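Local coordinates for protein inositol dehydrogenase (Lactobacillus casei, PDB 4MKX) that probably oxidises scyllo-inositol with NAD as cofactor, as a dehydrogenase of the Gfo/Idh/MocA family built on a Rossmann fold, at residues 262-265 against 270-273. Residues are numbered along the deposited sequence; the frame is centred on the assembly and turned at random.
Sequences ETEI and GMLR
Arg-273 holds Glu-264 side-on: NE and NH2 of Arg-273 both donate to the one oxygen Glu-264 OE1, each nitrogen 2.8 Å from it. Carboxylate and guanidinium are nearly coplanar, 19° apart, with NE on the anti lone pair and NH2 nearly along the C-O axis; both bonds are bent. Glutamate suits this place because its chain, CG anti to the backbone N (chi1 165°), is long enough to run beside the arginine. Met-271 crosses Glu-264, its CE 3.4 Å from Glu-264 OE1, a flexible apolar tip laid against the carboxylate. These residues belong to the antiparallel hairpin of strands 260-267 and 271-274, at one edge of the C-terminal domain's mixed sheet, which a strand of the second subunit extends. In the hairpin Ile-265 and Leu-272 are a hydrogen-bonded pair, Ile-265 N to Leu-272 O 2.8 Å and Leu-272 N to Ile-265 O 2.9 Å. On the opposite face Ile-265 CD1 meets Leu-272 CD1 at 3.8 Å, branched apolar chains suiting this buried side. Glu-262 touches Arg-273 more loosely, Glu-262 OE2 4.2 Å from Arg-273 NE and well off the guanidinium plane, an attraction of charges only. This side is nonetheless buried against the third subunit, whose Tyr-168 bonds Glu-264 OE2 and whose Arg-273 bridges Glu-262 OE1, while Arg-166 bridges Glu-262 OE2 and Glu-264 OE1. A leucine in place of Arg-273 would probably strip Glu-264 OE1 of two donors and cost Glu-262 of the third subunit its salt bridge to this arginine.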
ATOM      1  N   GLU A 262      -0.118   6.446 -15.044  1.00  7.48           N
ATOM      2  CA  GLU A 262      -0.930   6.697 -13.867  1.00  7.02           C
ATOM      3  C   GLU A 262      -1.911   7.794 -14.243  1.00  5.78           C
ATOM      4  O   GLU A 262      -1.544   8.741 -14.935  1.00  8.89           O
ATOM      5  CB  GLU A 262      -0.050   7.182 -12.706  1.00  8.65           C
ATOM      6  CG  GLU A 262      -0.833   7.570 -11.435  1.00  9.81           C
ATOM      7  CD  GLU A 262      -0.011   8.344 -10.444  1.00 10.59           C
ATOM      8  OE1 GLU A 262       1.149   8.700 -10.766  1.00 10.26           O
ATOM      9  OE2 GLU A 262      -0.521   8.624  -9.329  1.00 10.23           O
ATOM     10  N   THR A 263      -3.164   7.646 -13.823  1.00  6.45           N
ATOM     11  CA  THR A 263      -4.158   8.690 -14.055  1.00  6.69           C
ATOM     12  C   THR A 263      -4.908   8.960 -12.772  1.00  6.85           C
ATOM     13  O   THR A 263      -5.456   8.049 -12.153  1.00  9.76           O
ATOM     14  CB  THR A 263      -5.142   8.272 -15.152  1.00  7.52           C
ATOM     15  OG1 THR A 263      -4.403   8.046 -16.355  1.00  8.17           O
ATOM     16  CG2 THR A 263      -6.144   9.384 -15.423  1.00  9.02           C
ATOM     17  N   GLU A 264      -4.940  10.231 -12.386  1.00  5.88           N
ATOM     18  CA  GLU A 264      -5.600  10.672 -11.173  1.00  6.33           C
ATOM     19  C   GLU A 264      -6.781  11.541 -11.568  1.00  5.70           C
ATOM     20  O   GLU A 264      -6.652  12.417 -12.427  1.00 10.17           O
ATOM     21  CB  GLU A 264      -4.611  11.513 -10.370  1.00  8.37           C
ATOM     22  CG  GLU A 264      -5.196  12.334  -9.270  1.00  8.48           C
ATOM     23  CD  GLU A 264      -4.144  13.225  -8.671  1.00  9.45           C
ATOM     24  OE1 GLU A 264      -3.332  12.708  -7.873  1.00 10.75           O
ATOM     25  OE2 GLU A 264      -4.087  14.422  -9.025  1.00 13.05           O
ATOM     26  N   ILE A 265      -7.931  11.293 -10.948  1.00  8.58           N
ATOM     27  CA  ILE A 265      -9.118  12.101 -11.211  1.00  8.74           C
ATOM     28  C   ILE A 265      -9.597  12.681  -9.881  1.00  9.10           C
ATOM     29  O   ILE A 265      -9.898  11.941  -8.943  1.00 10.62           O
ATOM     30  CB  ILE A 265     -10.235  11.237 -11.841  1.00 10.75           C
ATOM     31  CG1 ILE A 265      -9.718  10.509 -13.088  1.00 13.16           C
ATOM     32  CG2 ILE A 265     -11.419  12.118 -12.232  1.00 16.24           C
ATOM     33  CD1 ILE A 265     -10.693   9.511 -13.635  1.00 19.25           C
ATOM     34  N   GLY A 270     -14.905  13.285  -4.347  1.00 17.17           N
ATOM     35  CA  GLY A 270     -13.923  12.239  -4.146  1.00 18.04           C
ATOM     36  C   GLY A 270     -12.779  12.303  -5.130  1.00 17.55           C
ATOM     37  O   GLY A 270     -12.675  13.225  -5.936  1.00 17.64           O
ATOM     38  N   MET A 271     -11.908  11.307  -5.056  1.00 13.98           N
ATOM     39  CA  MET A 271     -10.698  11.312  -5.845  1.00 12.02           C
ATOM     40  C   MET A 271     -10.386   9.851  -6.125  1.00 10.08           C
ATOM     41  O   MET A 271     -10.729   8.978  -5.326  1.00 12.76           O
ATOM     42  CB  MET A 271      -9.599  11.933  -4.989  1.00 16.63           C
ATOM     43  CG  MET A 271      -8.277  12.109  -5.641  1.00 16.17           C
ATOM     44  SD  MET A 271      -7.267  13.128  -4.529  1.00 20.06           S
ATOM     45  CE  MET A 271      -5.733  12.986  -5.455  1.00 20.27           C
ATOM     46  N   LEU A 272      -9.803   9.566  -7.283  1.00 10.71           N
ATOM     47  CA  LEU A 272      -9.301   8.219  -7.485  1.00 11.41           C
ATOM     48  C   LEU A 272      -8.019   8.259  -8.285  1.00  8.90           C
ATOM     49  O   LEU A 272      -7.746   9.233  -8.996  1.00  9.16           O
ATOM     50  CB  LEU A 272     -10.353   7.323  -8.132  1.00 18.21           C
ATOM     51  CG  LEU A 272     -10.926   7.767  -9.457  1.00 13.80           C
ATOM     52  CD1 LEU A 272     -10.036   7.262 -10.585  1.00 21.20           C
ATOM     53  CD2 LEU A 272     -12.363   7.249  -9.662  1.00 21.17           C
ATOM     54  N   ARG A 273      -7.215   7.210  -8.126  1.00  7.09           N
ATOM     55  CA  ARG A 273      -6.010   7.053  -8.912  1.00  7.58           C
ATOM     56  C   ARG A 273      -6.015   5.683  -9.547  1.00  6.89           C
ATOM     57  O   ARG A 273      -6.367   4.691  -8.924  1.00  8.91           O
ATOM     58  CB  ARG A 273      -4.759   7.240  -8.039  1.00  5.88           C
ATOM     59  CG  ARG A 273      -4.581   8.670  -7.591  1.00  8.45           C
ATOM     60  CD  ARG A 273      -3.369   8.836  -6.700  1.00  8.46           C
ATOM     61  NE  ARG A 273      -3.114  10.252  -6.467  1.00  8.77           N
ATOM     62  CZ  ARG A 273      -2.370  10.729  -5.478  1.00  9.65           C
ATOM     63  NH1 ARG A 273      -1.824   9.899  -4.606  1.00 11.75           N
ATOM     64  NH2 ARG A 273      -2.194  12.039  -5.353  1.00 12.34           N
TER